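Local coordinates for bartonella effector protein (Bep) substrate of VirB T4SS (Bartonella rochalimae ATCC BAA-1498, PDB 4YK1) that is a substrate of the VirB type IV secretion system and probably AMPylates target proteins through another part of the full-length protein, this piece being its BID domain, at residues A[47-52]-A[81-86]; A[71-76]-A[112-117]. One frame throughout, in Å; residues are numbered along the deposited sequence.

Contact 1: A[47-52]-A[81-86]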
loop_
_atom_site.group_PDB
_atom_site.type_symbol
_atom_site.label_atom_id
_atom_site.label_comp_id
_atom_site.label_asym_id
_atom_site.label_seq_id
_atom_site.Cartn_x
_atom_site.Cartn_y
_atom_site.Cartn_z
ATOM N N LEU A 47 16.953 4.635 -4.904
ATOM C CA LEU A 47 18.134 4.898 -4.073
ATOM C C LEU A 47 18.769 3.644 -3.492
ATOM O O LEU A 47 19.996 3.533 -3.401
ATOM C CB LEU A 47 17.768 5.829 -2.916
ATOM C CG LEU A 47 17.601 7.296 -3.309
ATOM C CD1 LEU A 47 17.153 8.109 -2.105
ATOM C CD2 LEU A 47 18.910 7.832 -3.885
ATOM N N ILE A 48 17.927 2.712 -3.059
ATOM C CA ILE A 48 18.396 1.568 -2.307
ATOM C C ILE A 48 18.787 0.421 -3.237
ATOM O O ILE A 48 19.830 -0.204 -3.054
ATOM C CB ILE A 48 17.332 1.090 -1.295
ATOM C CG1 ILE A 48 16.999 2.199 -0.296
ATOM C CG2 ILE A 48 17.824 -0.159 -0.551
ATOM C CD1 ILE A 48 15.683 1.967 0.411
ATOM N N TYR A 49 17.936 0.150 -4.225
ATOM C CA TYR A 49 18.034 -1.070 -5.014
ATOM C C TYR A 49 18.316 -0.791 -6.486
ATOM O O TYR A 49 18.423 -1.730 -7.273
ATOM C CB TYR A 49 16.738 -1.885 -4.889
ATOM C CG TYR A 49 16.418 -2.340 -3.479
ATOM C CD1 TYR A 49 17.185 -3.312 -2.855
ATOM C CD2 TYR A 49 15.353 -1.794 -2.776
ATOM C CE1 TYR A 49 16.913 -3.725 -1.573
ATOM C CE2 TYR A 49 15.060 -2.207 -1.488
ATOM C CZ TYR A 49 15.849 -3.169 -0.897
ATOM O OH TYR A 49 15.575 -3.589 0.379
ATOM N N ASN A 50 18.402 0.493 -6.847
ATOM C CA ASN A 50 18.642 0.934 -8.221
ATOM C C ASN A 50 17.495 0.488 -9.105
ATOM O O ASN A 50 17.666 0.277 -10.300
ATOM C CB ASN A 50 19.981 0.398 -8.770
ATOM C CG ASN A 50 20.509 1.241 -9.914
ATOM O OD1 ASN A 50 20.285 2.452 -9.953
ATOM N ND2 ASN A 50 21.196 0.607 -10.858
ATOM N N ASN A 51 16.317 0.347 -8.514
ATOM C CA ASN A 51 15.166 -0.071 -9.284
ATOM C C ASN A 51 13.885 0.460 -8.659
ATOM O O ASN A 51 13.413 -0.066 -7.650
ATOM C CB ASN A 51 15.131 -1.596 -9.397
ATOM C CG ASN A 51 13.937 -2.089 -10.182
ATOM O OD1 ASN A 51 13.187 -1.297 -10.741
ATOM N ND2 ASN A 51 13.765 -3.403 -10.243
ATOM N N PRO A 52 13.305 1.495 -9.281
ATOM C CA PRO A 52 12.091 2.159 -8.793
ATOM C C PRO A 52 10.911 1.200 -8.653
ATOM O O PRO A 52 10.056 1.420 -7.801
ATOM C CB PRO A 52 11.788 3.211 -9.878
ATOM C CG PRO A 52 13.002 3.280 -10.742
ATOM C CD PRO A 52 13.722 1.983 -10.610
ATOM N N LYS A 81 18.653 -6.654 2.180
ATOM C CA LYS A 81 19.197 -7.287 0.984
ATOM C C LYS A 81 18.349 -8.470 0.512
ATOM O O LYS A 81 18.580 -8.970 -0.580
ATOM C CB LYS A 81 20.641 -7.753 1.224
ATOM C CG LYS A 81 20.763 -8.973 2.077
ATOM C CD LYS A 81 22.239 -9.347 2.235
ATOM C CE LYS A 81 22.369 -10.643 3.004
ATOM N NZ LYS A 81 23.799 -11.043 3.197
ATOM N N SER A 82 17.379 -8.924 1.314
ATOM C CA SER A 82 16.458 -9.962 0.832
ATOM C C SER A 82 15.757 -9.506 -0.453
ATOM O O SER A 82 15.489 -10.310 -1.348
ATOM C CB SER A 82 15.397 -10.309 1.882
ATOM O OG SER A 82 14.604 -9.180 2.231
ATOM N N ILE A 83 15.467 -8.214 -0.537
ATOM C CA ILE A 83 14.733 -7.659 -1.691
ATOM C C ILE A 83 15.593 -7.692 -2.953
ATOM O O ILE A 83 15.119 -7.991 -4.055
ATOM C CB ILE A 83 14.268 -6.234 -1.412
ATOM C CG1 ILE A 83 13.421 -6.168 -0.117
ATOM C CG2 ILE A 83 13.513 -5.667 -2.616
ATOM C CD1 ILE A 83 12.200 -7.074 -0.095
ATOM N N GLY A 84 16.857 -7.347 -2.786
ATOM C CA GLY A 84 17.803 -7.367 -3.876
ATOM C C GLY A 84 19.068 -6.741 -3.351
ATOM O O GLY A 84 19.122 -6.307 -2.205
ATOM N N ARG A 85 20.079 -6.686 -4.200
ATOM C CA ARG A 85 21.356 -6.070 -3.870
ATOM C C ARG A 85 21.219 -4.573 -3.629
ATOM O O ARG A 85 20.540 -3.864 -4.384
ATOM C CB ARG A 85 22.347 -6.350 -5.004
ATOM C CG ARG A 85 23.723 -5.809 -4.820
ATOM C CD ARG A 85 24.601 -6.338 -5.948
ATOM N NE ARG A 85 25.773 -5.506 -6.183
ATOM C CZ ARG A 85 26.964 -5.982 -6.530
ATOM N NH1 ARG A 85 27.138 -7.291 -6.681
ATOM N NH2 ARG A 85 27.980 -5.151 -6.724
ATOM N N LEU A 86 21.865 -4.109 -2.567
ATOM C CA LEU A 86 21.869 -2.694 -2.189
ATOM C C LEU A 86 22.883 -1.906 -2.984
ATOM O O LEU A 86 23.938 -2.422 -3.333
ATOM C CB LEU A 86 22.180 -2.533 -0.692
ATOM C CG LEU A 86 21.007 -2.493 0.279
ATOM C CD1 LEU A 86 20.132 -3.709 0.108
ATOM C CD2 LEU A 86 21.529 -2.366 1.710
HETATM O O HOH W 1 18.974 -4.365 -6.405
#
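The aromatic ring of Y49 is sandwiched between two isoleucines, I83 from the facing loop and I48 from its own helix, and gives a worked example of how a tyrosine can pin a loop to a helix end. With CG anti to the carbonyl carbon (chi1 -61°), the ring is carried from the last turn of helix 32-49 towards the 81-86 segment. CG2 of I83 sits over one face in a CH-pi contact, 3.9 Å from the Y49 ring centroid and 15° off the normal, displaced towards the rim; CB and CG1 of I83 lean on CZ and OH of Y49, at the phenol end. On the opposite face CG2 of I48 stands 3.5 Å above the plane, over the middle of the ring. The rim meets backbone instead: the carbonyl oxygens of G84 and R85 lie near the ring plane, G84 O 3.5 Å from Y49 CE1. L86 runs beside the ring, pointing the same way, with CD1 3.6 Å from Y49 CE1, and its CG reaches CG2 of I48. Helix 97-140 backs this cluster, L109 touching both I48 and Y49.

The Y49 hydroxyl hydrogen-bonds P80 O, and one water donates to both Y49 O (2.8 Å) and R85 O (2.6 Å). I48 O is approached by L86 CA at 3.3 Å, a CA-H...O contact, next to a backbone bond between I48 and K87. No direct hydrogen bond spans the two segments: between them the hold is apolar packing plus one water, with bonds to P80 and K87 flanking it. I83 CG2 and I48 CG2 hinder ring turning, while the P80 bond tethers the phenol end; carbonyl oxygens at the rim probably also favour the ring's positive edge.

Contact 2: A[71-76]-A[112-117]; sequences ELSERI and EIFNYA
I113 presents its side chain to L72, S73 and I76, and so fills the seam between helices 71-76 and 112-117. Its CG2, anti to the backbone N, does most of the touching: it lies 4.1 Å from CD2 of L72, whose side chain passes it at a slant, and equally far from the backbone N of S73. The other branch, CG1, meets CD1 of I76 at 4.2 Å, so that one isoleucine reaches residues a helical turn apart. I41 of helix 32-49 and L55 also touch I113, closing the apolar packing beyond the pair.

F114 comes next, opposite S73, where the two backbones draw nearest (CA of F114 to CA of S73, 5.6 Å). Here CB of F114 packs on CB of S73 at 4.0 Å. The chi1 of -176° sets CG anti to the backbone N, and the ring offers S73 its edge. In the conformer described, S73 OG lies near the ring plane by CD1 of F114 and bonds back to R70 O of its own helix; a second conformer makes this detail tentative. S73 O is bonded by S110 OG, one turn before F114.

The setting is the four-helix bundle, topped with a hook, that defines the BID domain. The two segments run antiparallel at 178°, their axes 8.5 Å apart, and the small side chain of S73 allows the backbones to come close at this point. Past F114, the far side of helix 112-117 turns to helices 56-64 and 32-49.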
loop_
_atom_site.group_PDB
_atom_site.type_symbol
_atom_site.label_atom_id
_atom_site.label_comp_id
_atom_site.label_asym_id
_atom_site.label_seq_id
_atom_site.Cartn_x
_atom_site.Cartn_y
_atom_site.Cartn_z
ATOM N N GLU A 71 3.804 -7.021 7.297
ATOM C CA GLU A 71 4.750 -8.128 7.145
ATOM C C GLU A 71 5.930 -7.757 6.247
ATOM O O GLU A 71 7.096 -8.012 6.598
ATOM C CB GLU A 71 4.009 -9.356 6.600
ATOM C CG GLU A 71 4.863 -10.456 6.000
ATOM C CD GLU A 71 4.008 -11.611 5.441
ATOM O OE1 GLU A 71 3.976 -11.790 4.198
ATOM O OE2 GLU A 71 3.369 -12.332 6.250
ATOM N N LEU A 72 5.651 -7.148 5.097
ATOM C CA LEU A 72 6.733 -6.687 4.229
ATOM C C LEU A 72 7.598 -5.632 4.913
ATOM O O LEU A 72 8.819 -5.643 4.764
ATOM C CB LEU A 72 6.200 -6.120 2.909
ATOM C CG LEU A 72 7.278 -5.618 1.925
ATOM C CD1 LEU A 72 8.252 -6.743 1.460
ATOM C CD2 LEU A 72 6.628 -4.985 0.708
ATOM N N SER A 73 6.995 -4.701 5.650
ATOM C CA SER A 73 7.815 -3.695 6.326
ATOM C C SER A 73 8.782 -4.374 7.302
ATOM O O SER A 73 9.940 -3.958 7.425
ATOM C CB SER A 73 6.958 -2.666 7.062
ATOM O OG SER A 73 6.470 -3.184 8.291
ATOM N N GLU A 74 8.323 -5.428 7.975
ATOM C CA GLU A 74 9.166 -6.159 8.921
ATOM C C GLU A 74 10.312 -6.884 8.208
ATOM O O GLU A 74 11.445 -6.916 8.695
ATOM C CB GLU A 74 8.340 -7.182 9.726
ATOM C CG GLU A 74 7.410 -6.546 10.759
ATOM C CD GLU A 74 6.346 -7.518 11.306
ATOM O OE1 GLU A 74 6.454 -8.748 11.089
ATOM O OE2 GLU A 74 5.392 -7.041 11.960
ATOM N N ARG A 75 10.003 -7.501 7.076
ATOM C CA ARG A 75 10.996 -8.299 6.369
ATOM C C ARG A 75 12.099 -7.421 5.807
ATOM O O ARG A 75 13.268 -7.796 5.839
ATOM C CB ARG A 75 10.320 -9.117 5.269
ATOM C CG ARG A 75 9.495 -10.279 5.860
ATOM C CD ARG A 75 8.777 -11.077 4.793
ATOM N NE ARG A 75 7.917 -12.104 5.383
ATOM C CZ ARG A 75 7.100 -12.876 4.679
ATOM N NH1 ARG A 75 7.044 -12.756 3.355
ATOM N NH2 ARG A 75 6.350 -13.774 5.292
ATOM N N ILE A 76 11.731 -6.236 5.328
ATOM C CA ILE A 76 12.704 -5.295 4.777
ATOM C C ILE A 76 13.676 -4.865 5.852
ATOM O O ILE A 76 14.877 -4.807 5.638
ATOM C CB ILE A 76 12.016 -4.066 4.166
ATOM C CG1 ILE A 76 11.262 -4.449 2.897
ATOM C CG2 ILE A 76 13.046 -2.930 3.895
ATOM C CD1 ILE A 76 10.368 -3.305 2.385
ATOM N N GLU A 112 7.933 3.600 5.378
ATOM C CA GLU A 112 6.991 4.138 4.386
ATOM C C GLU A 112 6.010 3.065 3.906
ATOM O O GLU A 112 4.830 3.335 3.724
ATOM C CB GLU A 112 7.749 4.738 3.194
ATOM C CG GLU A 112 6.877 5.552 2.254
ATOM C CD GLU A 112 6.246 6.763 2.933
ATOM O OE1 GLU A 112 6.889 7.371 3.827
ATOM O OE2 GLU A 112 5.095 7.093 2.575
ATOM N N ILE A 113 6.494 1.843 3.715
ATOM C CA ILE A 113 5.621 0.708 3.388
ATOM C C ILE A 113 4.582 0.490 4.502
ATOM O O ILE A 113 3.408 0.251 4.224
ATOM C CB ILE A 113 6.433 -0.575 3.170
ATOM C CG1 ILE A 113 7.273 -0.479 1.876
ATOM C CG2 ILE A 113 5.503 -1.800 3.118
ATOM C CD1 ILE A 113 6.433 -0.447 0.620
ATOM N N PHE A 114 5.016 0.544 5.759
ATOM C CA PHE A 114 4.072 0.394 6.868
ATOM C C PHE A 114 3.015 1.499 6.807
ATOM O O PHE A 114 1.817 1.244 6.959
ATOM C CB PHE A 114 4.773 0.436 8.227
ATOM C CG PHE A 114 3.836 0.179 9.370
ATOM C CD1 PHE A 114 3.557 -1.118 9.772
ATOM C CD2 PHE A 114 3.189 1.236 10.010
ATOM C CE1 PHE A 114 2.669 -1.363 10.810
ATOM C CE2 PHE A 114 2.287 0.999 11.042
ATOM C CZ PHE A 114 2.028 -0.300 11.446
ATOM N N ASN A 115 3.456 2.732 6.599
ATOM C CA ASN A 115 2.506 3.851 6.558
ATOM C C ASN A 115 1.570 3.770 5.352
ATOM O O ASN A 115 0.386 4.101 5.450
ATOM C CB ASN A 115 3.253 5.184 6.555
ATOM C CG ASN A 115 3.936 5.454 7.872
ATOM O OD1 ASN A 115 3.628 4.811 8.877
ATOM N ND2 ASN A 115 4.851 6.412 7.886
ATOM N N TYR A 116 2.111 3.337 4.216
ATOM C CA TYR A 116 1.323 3.135 3.009
ATOM C C TYR A 116 0.198 2.134 3.274
ATOM O O TYR A 116 -0.954 2.362 2.891
ATOM C CB TYR A 116 2.215 2.652 1.855
ATOM C CG TYR A 116 1.472 2.433 0.546
ATOM C CD1 TYR A 116 0.805 1.235 0.293
ATOM C CD2 TYR A 116 1.441 3.425 -0.440
ATOM C CE1 TYR A 116 0.127 1.027 -0.898
ATOM C CE2 TYR A 116 0.761 3.223 -1.643
ATOM C CZ TYR A 116 0.098 2.027 -1.853
ATOM O OH TYR A 116 -0.574 1.801 -3.028
ATOM N N ALA A 117 0.530 1.021 3.917
ATOM C CA ALA A 117 -0.466 -0.017 4.182
ATOM C C ALA A 117 -1.563 0.487 5.110
ATOM O O ALA A 117 -2.714 0.096 4.968
ATOM C CB ALA A 117 0.187 -1.262 4.779
#

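From the N terminus, the chain runs up helix 32-49 to its end, where residues 47-52 form the first half of contact 1; it then passes through helices 56-64 and 67-78 before residues 81-86 return to close that loop. Residues 71-76 lie inside it, but their partner, 112-117, comes only after the short strand pair, on helix 97-140. The two closures therefore cross. Contact 1 ties the C-terminal end of helix 32-49 to the loop leaving helix 67-78, and contact 2 ties helix 67-78 to the longest helix. Their centres are 15 Å apart, yet they meet directly: I83 CG1 packs on I76 CG1 at 4.1 Å, joining both into one apolar region.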